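Local coordinates for putative nucleolar GTP-binding protein 1 (Plasmodium falciparum, PDB 2QU8) that binds guanine nucleotide and is probably a nucleolar GTPase of the NOG1 family that acts in ribosome assembly, at residues Ile32-Ala37 and Leu113-Ile118; Ser43-Ile48 and Ser182-Leu187; Val49-Val54 and Gly191-Lys196; Asp117-Cys122 and Phe149-Lys154. All blocks are in the same frame, centred on the assembly; numbering follows the deposited sequence.

Interaction 1 of 4, residues Ile32-Ala37 and Leu113-Ile118; sequences IILSGA and LFIIDI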
# COMPACT_ATOMS: atom_id res chain seq x y z
N ILE A 32 1.57 5.63 -4.60
CA ILE A 32 1.35 4.32 -4.00
C ILE A 32 2.29 4.17 -2.78
O ILE A 32 3.51 4.30 -2.90
CB ILE A 32 1.55 3.17 -5.02
CG1 ILE A 32 0.56 3.31 -6.19
CG2 ILE A 32 1.35 1.82 -4.35
CD1 ILE A 32 0.93 2.44 -7.38
N ILE A 33 1.70 3.94 -1.62
CA ILE A 33 2.47 3.72 -0.40
C ILE A 33 2.60 2.23 -0.18
O ILE A 33 1.60 1.56 0.07
CB ILE A 33 1.77 4.39 0.82
CG1 ILE A 33 1.62 5.89 0.57
CG2 ILE A 33 2.55 4.09 2.13
CD1 ILE A 33 0.49 6.56 1.36
N LEU A 34 3.82 1.72 -0.28
CA LEU A 34 4.04 0.29 -0.07
C LEU A 34 4.15 -0.07 1.40
O LEU A 34 4.84 0.62 2.17
CB LEU A 34 5.27 -0.21 -0.83
CG LEU A 34 5.12 -0.33 -2.35
CD1 LEU A 34 6.51 -0.40 -2.98
CD2 LEU A 34 4.27 -1.55 -2.73
N SER A 35 3.49 -1.16 1.77
CA SER A 35 3.52 -1.68 3.13
C SER A 35 3.45 -3.21 3.11
O SER A 35 3.03 -3.80 2.11
CB SER A 35 2.37 -1.07 3.94
OG SER A 35 2.35 -1.54 5.28
N GLY A 36 3.86 -3.85 4.19
CA GLY A 36 3.95 -5.30 4.24
C GLY A 36 5.21 -5.74 4.96
O GLY A 36 6.17 -4.97 5.08
N ALA A 37 5.21 -6.99 5.43
CA ALA A 37 6.32 -7.55 6.20
C ALA A 37 7.64 -7.53 5.42
O ALA A 37 7.64 -7.39 4.19
CB ALA A 37 5.99 -8.96 6.65
N LEU A 113 -0.59 0.08 -0.90
CA LEU A 113 -0.45 -1.27 -1.40
C LEU A 113 0.21 -2.10 -0.30
O LEU A 113 1.42 -1.98 -0.07
CB LEU A 113 0.35 -1.33 -2.70
CG LEU A 113 0.65 -2.71 -3.32
CD1 LEU A 113 -0.60 -3.58 -3.48
CD2 LEU A 113 1.34 -2.54 -4.66
N PHE A 114 -0.59 -2.90 0.39
CA PHE A 114 -0.12 -3.81 1.43
C PHE A 114 0.08 -5.18 0.81
O PHE A 114 -0.88 -5.84 0.37
CB PHE A 114 -1.07 -3.89 2.64
CG PHE A 114 -0.50 -4.68 3.80
CD1 PHE A 114 0.20 -4.03 4.82
CD2 PHE A 114 -0.64 -6.06 3.86
CE1 PHE A 114 0.74 -4.76 5.89
CE2 PHE A 114 -0.10 -6.80 4.92
CZ PHE A 114 0.59 -6.14 5.93
N ILE A 115 1.33 -5.62 0.78
CA ILE A 115 1.69 -6.86 0.13
C ILE A 115 1.81 -8.00 1.14
O ILE A 115 2.51 -7.87 2.16
CB ILE A 115 2.99 -6.73 -0.70
CG1 ILE A 115 2.82 -5.62 -1.75
CG2 ILE A 115 3.35 -8.08 -1.33
CD1 ILE A 115 4.02 -5.40 -2.67
N ILE A 116 1.10 -9.09 0.85
CA ILE A 116 1.20 -10.34 1.56
C ILE A 116 1.89 -11.35 0.64
O ILE A 116 1.45 -11.59 -0.48
CB ILE A 116 -0.20 -10.89 1.99
CG1 ILE A 116 -0.88 -9.93 2.98
CG2 ILE A 116 -0.09 -12.31 2.58
CD1 ILE A 116 -2.35 -10.27 3.28
N ASP A 117 3.00 -11.90 1.13
CA ASP A 117 3.67 -13.03 0.50
C ASP A 117 2.94 -14.34 0.87
O ASP A 117 3.14 -14.89 1.96
CB ASP A 117 5.14 -13.05 0.96
CG ASP A 117 5.91 -14.29 0.49
OD1 ASP A 117 5.41 -15.04 -0.38
OD2 ASP A 117 7.02 -14.50 1.00
N ILE A 118 2.07 -14.81 -0.03
CA ILE A 118 1.28 -16.02 0.24
C ILE A 118 2.06 -17.32 0.16
O ILE A 118 1.54 -18.37 0.52
CB ILE A 118 0.01 -16.14 -0.67
CG1 ILE A 118 0.37 -16.09 -2.17
CG2 ILE A 118 -1.04 -15.12 -0.27
CD1 ILE A 118 -0.73 -16.71 -3.07
O HOH W 1 3.01 -8.61 4.69
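The P-loop GTPase fold sets strand 30-35 beside strand 110-117 in the middle of its sheet, and here I32-A37 runs parallel to L113-I118 just where the first strand turns into the phosphate-binding loop. Three backbone bonds tie the pair: L113 N gives to I33 O (2.8 Å), S35 N to L113 O (2.9 Å) and I115 N to S35 O (2.8 Å). On one sheet face L34 and L113 lie side by side and point the same way, their CD2 methyls meeting at 3.6 Å; I115 CD1 joins them, and helix 42-49 covers this face. The other face carries S35 and F114. With OG anti to the backbone N (chi1 -180°), S35 brings its hydroxyl to the rim of the F114 ring, 3.3 Å from CD1, while OG is hydrogen-bonded to L87 O. One ring face is overlaid by G36 CA, 4.0 Å from the centroid, in a CH-pi contact. Past G36 the direct backbone bonding gives way to a bridging water, which accepts from A37 N at 2.8 Å and donates to I115 O at 2.7 Å. G36 has a positive phi of 139°, and its lack of a CB leaves room for I115 O. Polar backbone atoms buried at the opening of the loop are thus satisfied by strand and water together, while glycine lets the chain turn off across an aromatic ring.

Interaction 2 of 4, residues Ser43-Ile48 and Ser182-Leu187; sequences SSFMNI and SSFSTL. With GDP (guanosine-5'-diphosphate), chain B.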
# COMPACT_ATOMS: atom_id res chain seq x y z
N SER A 43 10.24 -3.79 -2.26
CA SER A 43 11.27 -3.11 -3.05
C SER A 43 11.30 -3.62 -4.49
O SER A 43 11.52 -2.84 -5.42
CB SER A 43 12.67 -3.21 -2.42
OG SER A 43 13.16 -4.54 -2.45
N SER A 44 11.06 -4.92 -4.66
CA SER A 44 10.96 -5.51 -5.99
C SER A 44 9.83 -4.86 -6.80
O SER A 44 10.01 -4.49 -7.95
CB SER A 44 10.73 -7.02 -5.90
OG SER A 44 11.87 -7.68 -5.39
N PHE A 45 8.67 -4.72 -6.16
CA PHE A 45 7.50 -4.14 -6.83
C PHE A 45 7.79 -2.71 -7.26
O PHE A 45 7.53 -2.32 -8.41
CB PHE A 45 6.29 -4.17 -5.90
CG PHE A 45 5.01 -3.82 -6.59
CD1 PHE A 45 4.13 -4.83 -7.00
CD2 PHE A 45 4.69 -2.50 -6.87
CE1 PHE A 45 2.93 -4.51 -7.66
CE2 PHE A 45 3.51 -2.17 -7.54
CZ PHE A 45 2.63 -3.19 -7.93
N MET A 46 8.35 -1.94 -6.33
CA MET A 46 8.71 -0.56 -6.62
C MET A 46 9.65 -0.46 -7.83
O MET A 46 9.41 0.33 -8.74
CB MET A 46 9.35 0.08 -5.39
CG MET A 46 9.96 1.43 -5.69
SD MET A 46 10.87 2.05 -4.28
CE MET A 46 12.25 0.88 -4.23
N ASN A 47 10.71 -1.26 -7.82
CA ASN A 47 11.70 -1.26 -8.91
C ASN A 47 11.15 -1.63 -10.28
O ASN A 47 11.49 -1.01 -11.29
CB ASN A 47 12.89 -2.14 -8.57
CG ASN A 47 13.82 -1.49 -7.58
OD1 ASN A 47 14.17 -2.08 -6.56
ND2 ASN A 47 14.21 -0.25 -7.86
N ILE A 48 10.30 -2.65 -10.32
CA ILE A 48 9.67 -3.07 -11.57
C ILE A 48 8.82 -1.96 -12.20
O ILE A 48 9.04 -1.58 -13.35
CB ILE A 48 8.85 -4.36 -11.36
CG1 ILE A 48 9.80 -5.53 -11.11
CG2 ILE A 48 7.96 -4.66 -12.57
CD1 ILE A 48 9.17 -6.68 -10.38
N SER A 182 -5.33 -7.91 -5.39
CA SER A 182 -4.51 -8.12 -6.59
C SER A 182 -3.51 -9.23 -6.34
O SER A 182 -2.82 -9.21 -5.33
CB SER A 182 -3.74 -6.85 -6.98
OG SER A 182 -4.56 -5.91 -7.65
N SER A 183 -3.42 -10.19 -7.25
CA SER A 183 -2.43 -11.26 -7.15
C SER A 183 -1.36 -11.10 -8.22
O SER A 183 -1.65 -10.74 -9.36
CB SER A 183 -3.10 -12.63 -7.28
OG SER A 183 -4.10 -12.79 -6.29
N PHE A 184 -0.10 -11.37 -7.84
CA PHE A 184 1.02 -11.19 -8.76
C PHE A 184 2.29 -11.89 -8.31
O PHE A 184 2.37 -12.46 -7.22
CB PHE A 184 1.32 -9.69 -9.00
CG PHE A 184 1.45 -8.87 -7.74
CD1 PHE A 184 2.69 -8.76 -7.09
CD2 PHE A 184 0.35 -8.20 -7.22
CE1 PHE A 184 2.82 -8.00 -5.93
CE2 PHE A 184 0.47 -7.43 -6.05
CZ PHE A 184 1.71 -7.33 -5.41
N SER A 185 3.27 -11.86 -9.20
CA SER A 185 4.60 -12.34 -8.88
C SER A 185 5.61 -11.30 -9.31
O SER A 185 5.77 -11.04 -10.50
CB SER A 185 4.87 -13.66 -9.59
OG SER A 185 6.26 -13.97 -9.54
N THR A 186 6.31 -10.71 -8.34
CA THR A 186 7.39 -9.79 -8.66
C THR A 186 8.66 -10.53 -9.12
O THR A 186 9.65 -9.90 -9.51
CB THR A 186 7.69 -8.77 -7.50
OG1 THR A 186 7.78 -9.44 -6.24
CG2 THR A 186 6.59 -7.72 -7.40
N LEU A 187 8.64 -11.86 -9.10
CA LEU A 187 9.74 -12.63 -9.69
C LEU A 187 9.50 -12.93 -11.17
O LEU A 187 10.43 -12.87 -11.97
CB LEU A 187 10.04 -13.92 -8.91
CG LEU A 187 11.36 -14.65 -9.21
CD1 LEU A 187 12.61 -13.79 -8.93
CD2 LEU A 187 11.45 -15.96 -8.43
PB GDP B . 10.98 -6.42 0.54
O1B GDP B . 11.95 -6.60 1.69
O2B GDP B . 9.58 -6.31 1.10
O3B GDP B . 11.35 -5.14 -0.14
O3A GDP B . 11.06 -7.68 -0.45
PA GDP B . 12.14 -7.84 -1.65
O1A GDP B . 13.52 -7.41 -1.17
O2A GDP B . 11.73 -7.07 -2.86
O5' GDP B . 12.07 -9.42 -1.87
C5' GDP B . 12.57 -10.31 -0.86
C4' GDP B . 13.02 -11.63 -1.49
O4' GDP B . 11.92 -12.20 -2.22
C3' GDP B . 14.13 -11.42 -2.51
O3' GDP B . 15.02 -12.54 -2.45
C2' GDP B . 13.40 -11.41 -3.83
O2' GDP B . 14.25 -11.76 -4.92
C1' GDP B . 12.30 -12.43 -3.58
N9 GDP B . 11.08 -12.23 -4.38
C8 GDP B . 10.53 -11.05 -4.72
N7 GDP B . 9.39 -11.23 -5.44
C5 GDP B . 9.21 -12.56 -5.57
C6 GDP B . 8.20 -13.44 -6.21
O6 GDP B . 7.23 -12.94 -6.82
N1 GDP B . 8.37 -14.77 -6.12
C2 GDP B . 9.41 -15.33 -5.47
N2 GDP B . 9.51 -16.68 -5.42
N3 GDP B . 10.37 -14.58 -4.85
C4 GDP B . 10.32 -13.22 -4.86
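One face of the F184 ring takes the rim of F45, whose CE1 stands 3.8 Å above the F184 plane and off towards its edge. Seen from F45 the same meeting is at the edge: F184 CE1 lies near the F45 plane, 3.6 Å from F45 CD1. The planes are inclined by 58°, an oblique aromatic pair. T186 CG2 wedges in next to it, packing on F45 CA at 3.7 Å and on the F45 ring. From the next turn of the helix I48 sends CD1 over T186, 3.4 Å from T186 O.

These contacts join the helix that begins in the P-loop to the loop after strand 179-183, which probably corresponds to the last of the base-recognition loops of Ras-like GTPases, and GDP bridges the polar sides of both. T186 OG1 sits between the backbone N and the carbonyl carbon (chi1 48°), a rotation that sends CG2 to F45 and the hydroxyl to the guanine, where it donates to GDP N7 (2.5 Å, shorter than usual, so the exact length is doubtful). N150 ND2 is a second partner of that hydroxyl. L187 N gives to GDP O6, and L187 CB lies over one face of the six-membered ring of the base. On the helix side S43 N reaches the beta-phosphate oxygen O3B of GDP at 2.7 Å, with a nearly straight N-H...O angle of 166°. The alpha-phosphate oxygen O2A of GDP is gripped by S44 N and by S44 OG, the latter at 2.6 Å.

Interaction 3 of 4, residues Val49-Val54 and Gly191-Lys196; sequences VSRANV and GVEQAK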
# COMPACT_ATOMS: atom_id res chain seq x y z
N VAL A 49 7.87 -1.41 -11.43
CA VAL A 49 6.91 -0.45 -11.97
C VAL A 49 7.53 0.92 -12.26
O VAL A 49 7.04 1.65 -13.11
CB VAL A 49 5.64 -0.30 -11.07
CG1 VAL A 49 4.97 -1.65 -10.86
CG2 VAL A 49 5.96 0.38 -9.72
N SER A 50 8.61 1.26 -11.58
CA SER A 50 9.26 2.54 -11.81
C SER A 50 10.46 2.43 -12.78
O SER A 50 11.13 3.43 -13.04
CB SER A 50 9.71 3.16 -10.49
OG SER A 50 10.75 2.40 -9.94
N ARG A 51 10.69 1.23 -13.31
CA ARG A 51 11.90 0.92 -14.10
C ARG A 51 13.16 1.41 -13.38
O ARG A 51 14.05 1.99 -14.00
CB ARG A 51 11.81 1.49 -15.52
CG ARG A 51 10.53 1.15 -16.27
CD ARG A 51 10.39 -0.34 -16.48
NE ARG A 51 9.37 -0.69 -17.47
CZ ARG A 51 8.23 -1.32 -17.20
NH1 ARG A 51 7.38 -1.60 -18.18
NH2 ARG A 51 7.92 -1.68 -15.95
N ALA A 52 13.20 1.18 -12.07
CA ALA A 52 14.28 1.62 -11.19
C ALA A 52 14.55 3.13 -11.16
O ALA A 52 15.63 3.57 -10.74
CB ALA A 52 15.58 0.83 -11.46
N ASN A 53 13.57 3.93 -11.58
CA ASN A 53 13.68 5.39 -11.45
C ASN A 53 13.36 5.77 -10.01
O ASN A 53 12.25 6.18 -9.69
CB ASN A 53 12.78 6.14 -12.44
CG ASN A 53 12.96 7.65 -12.39
OD1 ASN A 53 12.21 8.40 -13.02
ND2 ASN A 53 13.95 8.12 -11.63
N VAL A 54 14.37 5.62 -9.16
CA VAL A 54 14.19 5.58 -7.72
C VAL A 54 15.19 6.52 -7.06
O VAL A 54 16.41 6.42 -7.28
CB VAL A 54 14.35 4.13 -7.18
CG1 VAL A 54 14.48 4.10 -5.66
CG2 VAL A 54 13.18 3.25 -7.64
N GLY A 191 0.92 -10.32 -13.59
CA GLY A 191 -0.02 -9.58 -12.76
C GLY A 191 0.46 -8.28 -12.13
O GLY A 191 -0.32 -7.56 -11.52
N VAL A 192 1.75 -7.98 -12.26
CA VAL A 192 2.35 -6.81 -11.61
C VAL A 192 1.78 -5.48 -12.15
O VAL A 192 1.36 -4.62 -11.38
CB VAL A 192 3.89 -6.82 -11.69
CG1 VAL A 192 4.47 -5.47 -11.26
CG2 VAL A 192 4.46 -7.93 -10.81
N GLU A 193 1.77 -5.34 -13.47
CA GLU A 193 1.20 -4.15 -14.10
C GLU A 193 -0.28 -3.99 -13.80
O GLU A 193 -0.75 -2.89 -13.52
CB GLU A 193 1.50 -4.13 -15.60
CG GLU A 193 2.98 -3.87 -15.93
CD GLU A 193 3.46 -2.48 -15.50
OE1 GLU A 193 2.65 -1.52 -15.61
OE2 GLU A 193 4.63 -2.34 -15.06
N GLN A 194 -1.02 -5.11 -13.82
CA GLN A 194 -2.43 -5.11 -13.41
C GLN A 194 -2.64 -4.59 -11.99
O GLN A 194 -3.54 -3.79 -11.75
CB GLN A 194 -3.03 -6.52 -13.54
CG GLN A 194 -3.36 -6.94 -14.97
CD GLN A 194 -4.36 -6.00 -15.66
OE1 GLN A 194 -4.23 -5.72 -16.85
NE2 GLN A 194 -5.35 -5.50 -14.91
N ALA A 195 -1.80 -5.04 -11.05
CA ALA A 195 -1.84 -4.57 -9.66
C ALA A 195 -1.60 -3.06 -9.55
O ALA A 195 -2.26 -2.36 -8.78
CB ALA A 195 -0.81 -5.33 -8.83
N LYS A 196 -0.64 -2.57 -10.34
CA LYS A 196 -0.33 -1.15 -10.41
C LYS A 196 -1.52 -0.34 -10.93
O LYS A 196 -1.85 0.72 -10.39
CB LYS A 196 0.90 -0.93 -11.30
CG LYS A 196 1.41 0.50 -11.33
CD LYS A 196 2.32 0.73 -12.53
CE LYS A 196 1.53 0.86 -13.83
NZ LYS A 196 0.44 1.86 -13.68
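V49 and K196 slide past each other in opposite directions, so that the aliphatic shaft of the lysine, rather than its amine, makes the contact: K196 CD lies 3.8 Å from V49 CB and also touches V49 CG1. With CG anti to the backbone N (chi1 -174°), the lysine stays extended at chi2, which lays CD over the valine; the bends at chi3 and chi4 then turn CE and NZ. V49 meets V192 at a slant, methyl to methyl, with the two CG1 atoms 3.9 Å apart. On the outer side R51 and E193 close the contact. The guanidinium and carboxylate planes are 83° apart, almost perpendicular, so this is no two-pronged pairing: E193 OE2 lies near the guanidinium plane, at its edge, facing R51 NH2 in a salt bridge whose hydrogen bond is weak at 3.5 Å. The same NH2 also bonds to I48 O, a link that steadies the arginine over the end of its own helix.

R51, the first residue beyond helix 42-49, has the positive phi of a Schellman motif and lies within the type I' turn S50-N53. G191 is the N-cap of helix 192-222. The contact therefore joins the C-terminal end of one helix and the turn after it to the N-terminal part of the other; V192 goes on to touch F45 and I48, A195 and V192 rest on F184, and K196 reaches F71 and H73 of strand 66-73.

Interaction 4 of 4, residues Asp117-Cys122 and Phe149-Lys154; sequences DISEQC and FNKIDK. With GDP (guanosine-5'-diphosphate), chain B.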
# COMPACT_ATOMS: atom_id res chain seq x y z
N ASP A 117 3.00 -11.90 1.13
CA ASP A 117 3.67 -13.03 0.50
C ASP A 117 2.94 -14.34 0.87
O ASP A 117 3.14 -14.89 1.96
CB ASP A 117 5.14 -13.05 0.96
CG ASP A 117 5.91 -14.29 0.49
OD1 ASP A 117 5.41 -15.04 -0.38
OD2 ASP A 117 7.02 -14.50 1.00
N ILE A 118 2.07 -14.81 -0.03
CA ILE A 118 1.28 -16.02 0.24
C ILE A 118 2.06 -17.32 0.16
O ILE A 118 1.54 -18.37 0.52
CB ILE A 118 0.01 -16.14 -0.67
CG1 ILE A 118 0.37 -16.09 -2.17
CG2 ILE A 118 -1.04 -15.12 -0.27
CD1 ILE A 118 -0.73 -16.71 -3.07
N SER A 119 3.30 -17.26 -0.31
CA SER A 119 4.20 -18.42 -0.25
C SER A 119 4.85 -18.58 1.14
O SER A 119 5.41 -19.64 1.45
CB SER A 119 5.28 -18.33 -1.33
OG SER A 119 6.30 -17.41 -1.00
N GLU A 120 4.79 -17.52 1.95
CA GLU A 120 5.36 -17.46 3.31
C GLU A 120 6.89 -17.55 3.39
O GLU A 120 7.45 -17.65 4.48
CB GLU A 120 4.68 -18.46 4.26
CG GLU A 120 3.20 -18.17 4.48
CD GLU A 120 2.45 -19.31 5.16
OE1 GLU A 120 3.00 -20.43 5.25
OE2 GLU A 120 1.30 -19.09 5.58
N GLN A 121 7.56 -17.51 2.23
CA GLN A 121 9.03 -17.51 2.15
C GLN A 121 9.67 -16.32 2.87
O GLN A 121 10.85 -16.39 3.26
CB GLN A 121 9.50 -17.56 0.68
CG GLN A 121 9.20 -18.89 -0.04
CD GLN A 121 9.93 -19.03 -1.39
OE1 GLN A 121 10.56 -18.09 -1.89
NE2 GLN A 121 9.83 -20.21 -1.99
N CYS A 122 8.89 -15.25 3.05
CA CYS A 122 9.32 -14.05 3.78
C CYS A 122 9.63 -14.34 5.25
O CYS A 122 10.29 -13.54 5.92
CB CYS A 122 8.23 -12.96 3.70
SG CYS A 122 6.70 -13.37 4.58
N PHE A 149 -1.42 -9.96 -3.16
CA PHE A 149 -0.96 -11.31 -2.87
C PHE A 149 0.18 -11.64 -3.81
O PHE A 149 -0.01 -11.86 -5.00
CB PHE A 149 -2.10 -12.32 -2.97
CG PHE A 149 -3.24 -12.00 -2.07
CD1 PHE A 149 -4.41 -11.46 -2.58
CD2 PHE A 149 -3.12 -12.16 -0.69
CE1 PHE A 149 -5.47 -11.13 -1.73
CE2 PHE A 149 -4.17 -11.83 0.16
CZ PHE A 149 -5.34 -11.31 -0.37
N ASN A 150 1.39 -11.63 -3.25
CA ASN A 150 2.61 -11.79 -4.02
C ASN A 150 3.20 -13.18 -3.93
O ASN A 150 2.85 -13.96 -3.05
CB ASN A 150 3.64 -10.74 -3.59
CG ASN A 150 4.73 -10.53 -4.62
OD1 ASN A 150 4.57 -10.89 -5.78
ND2 ASN A 150 5.85 -9.94 -4.19
N LYS A 151 4.14 -13.45 -4.84
CA LYS A 151 4.89 -14.71 -4.96
C LYS A 151 4.01 -15.90 -5.38
O LYS A 151 4.25 -17.03 -4.96
CB LYS A 151 5.73 -15.01 -3.71
CG LYS A 151 6.61 -13.84 -3.24
CD LYS A 151 7.80 -14.32 -2.42
CE LYS A 151 8.55 -13.14 -1.81
NZ LYS A 151 9.31 -13.56 -0.58
N ILE A 152 3.02 -15.62 -6.23
CA ILE A 152 2.11 -16.66 -6.75
C ILE A 152 2.83 -17.72 -7.59
O ILE A 152 2.28 -18.79 -7.86
CB ILE A 152 0.94 -16.06 -7.58
CG1 ILE A 152 1.48 -15.31 -8.80
CG2 ILE A 152 0.04 -15.19 -6.69
CD1 ILE A 152 0.44 -14.83 -9.77
N ASP A 153 4.07 -17.41 -8.01
CA ASP A 153 4.93 -18.39 -8.67
C ASP A 153 5.28 -19.55 -7.74
O ASP A 153 5.74 -20.59 -8.18
CB ASP A 153 6.20 -17.73 -9.21
CG ASP A 153 7.04 -17.08 -8.11
OD1 ASP A 153 8.18 -17.53 -7.89
OD2 ASP A 153 6.55 -16.12 -7.47
N LYS A 154 5.06 -19.35 -6.44
CA LYS A 154 5.33 -20.38 -5.43
C LYS A 154 4.07 -20.77 -4.67
O LYS A 154 4.15 -21.32 -3.57
CB LYS A 154 6.39 -19.89 -4.44
CG LYS A 154 7.76 -19.60 -5.03
CD LYS A 154 8.56 -20.85 -5.29
CE LYS A 154 9.88 -20.54 -5.97
NZ LYS A 154 10.60 -21.79 -6.33
PB GDP B . 10.98 -6.42 0.54
O1B GDP B . 11.95 -6.60 1.69
O2B GDP B . 9.58 -6.31 1.10
O3B GDP B . 11.35 -5.14 -0.14
O3A GDP B . 11.06 -7.68 -0.45
PA GDP B . 12.14 -7.84 -1.65
O1A GDP B . 13.52 -7.41 -1.17
O2A GDP B . 11.73 -7.07 -2.86
O5' GDP B . 12.07 -9.42 -1.87
C5' GDP B . 12.57 -10.31 -0.86
C4' GDP B . 13.02 -11.63 -1.49
O4' GDP B . 11.92 -12.20 -2.22
C3' GDP B . 14.13 -11.42 -2.51
O3' GDP B . 15.02 -12.54 -2.45
C2' GDP B . 13.40 -11.41 -3.83
O2' GDP B . 14.25 -11.76 -4.92
C1' GDP B . 12.30 -12.43 -3.58
N9 GDP B . 11.08 -12.23 -4.38
C8 GDP B . 10.53 -11.05 -4.72
N7 GDP B . 9.39 -11.23 -5.44
C5 GDP B . 9.21 -12.56 -5.57
C6 GDP B . 8.20 -13.44 -6.21
O6 GDP B . 7.23 -12.94 -6.82
N1 GDP B . 8.37 -14.77 -6.12
C2 GDP B . 9.41 -15.33 -5.47
N2 GDP B . 9.51 -16.68 -5.42
N3 GDP B . 10.37 -14.58 -4.85
C4 GDP B . 10.32 -13.22 -4.86
O HOH W 2 11.02 -15.56 -1.99
O HOH W 3 12.03 -14.24 0.97
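K151 and D117 are brought together by two torsions. K151 sets CG anti to its carbonyl carbon (chi1 -50°) on a backbone of positive phi and then runs extended, while D117 turns CG anti to its backbone N (chi1 173°). The lysine shaft passes over the carboxylate, and its NZ gives a salt-bridging hydrogen bond to D117 OD2 at 2.9 Å from well above the carboxylate plane. C122 N reaches the same oxygen nearly along the C-O bond, slightly to the other side of the plane. D117 OD1 takes S119 OG on its syn lone pair at 2.6 Å and S119 N from above the plane, the latter bond closing an Asx turn. Four donors thus fix the carboxylate's rotation, and N39 O holds the lysine amine as well.

The sequence N150-K151-I152-D153 is the NKxD motif, the G4 element by which GTPases recognise guanine. D153 OD2 accepts from GDP N1 at 2.6 Å and D153 OD1 from GDP N2 at 2.9 Å, one carboxylate gripping the base through two N-H groups. K151 lies over the guanine face away from L187, with CG 3.4 Å from GDP C6, and a water accepting from K151 NZ donates to Q121 OE1. N150 ND2 bonds V40 O, tying the motif to the P-loop. I118 N donates to N150 O at 3.2 Å where strands 110-117 and 145-150 end; I118 CG2 packs 3.6 Å from F149 CD2, and S119 CB sits 3.7 Å from K154 CB. Q121 extends NE2 across the aliphatic chain of K154, beside the guanine.

Interactions 1, 2 and 4 all reach one sheet, with A37 of interaction 1 and both segments of interactions 2 and 4 at the GDP. Interactions 1 and 4 share D117 and I118, and a probable hydrogen bond from N150 N to I116 O (2.8 Å) continues the sheet between them. S182 O and F149 N, 2.7 Å apart, carry it on to interaction 2, which packs on interaction 1 where F45 CZ meets L113 CD2 at 3.6 Å. Interaction 2 holds phosphates and base alike, interaction 4 the Watson-Crick edge of the guanine and the sugar side. Interaction 3 stands behind, V192 about 7 Å from the nucleotide; it takes up the C-terminal end of helix 42-49, linked by N47 O and A52 N, 2.9 Å apart.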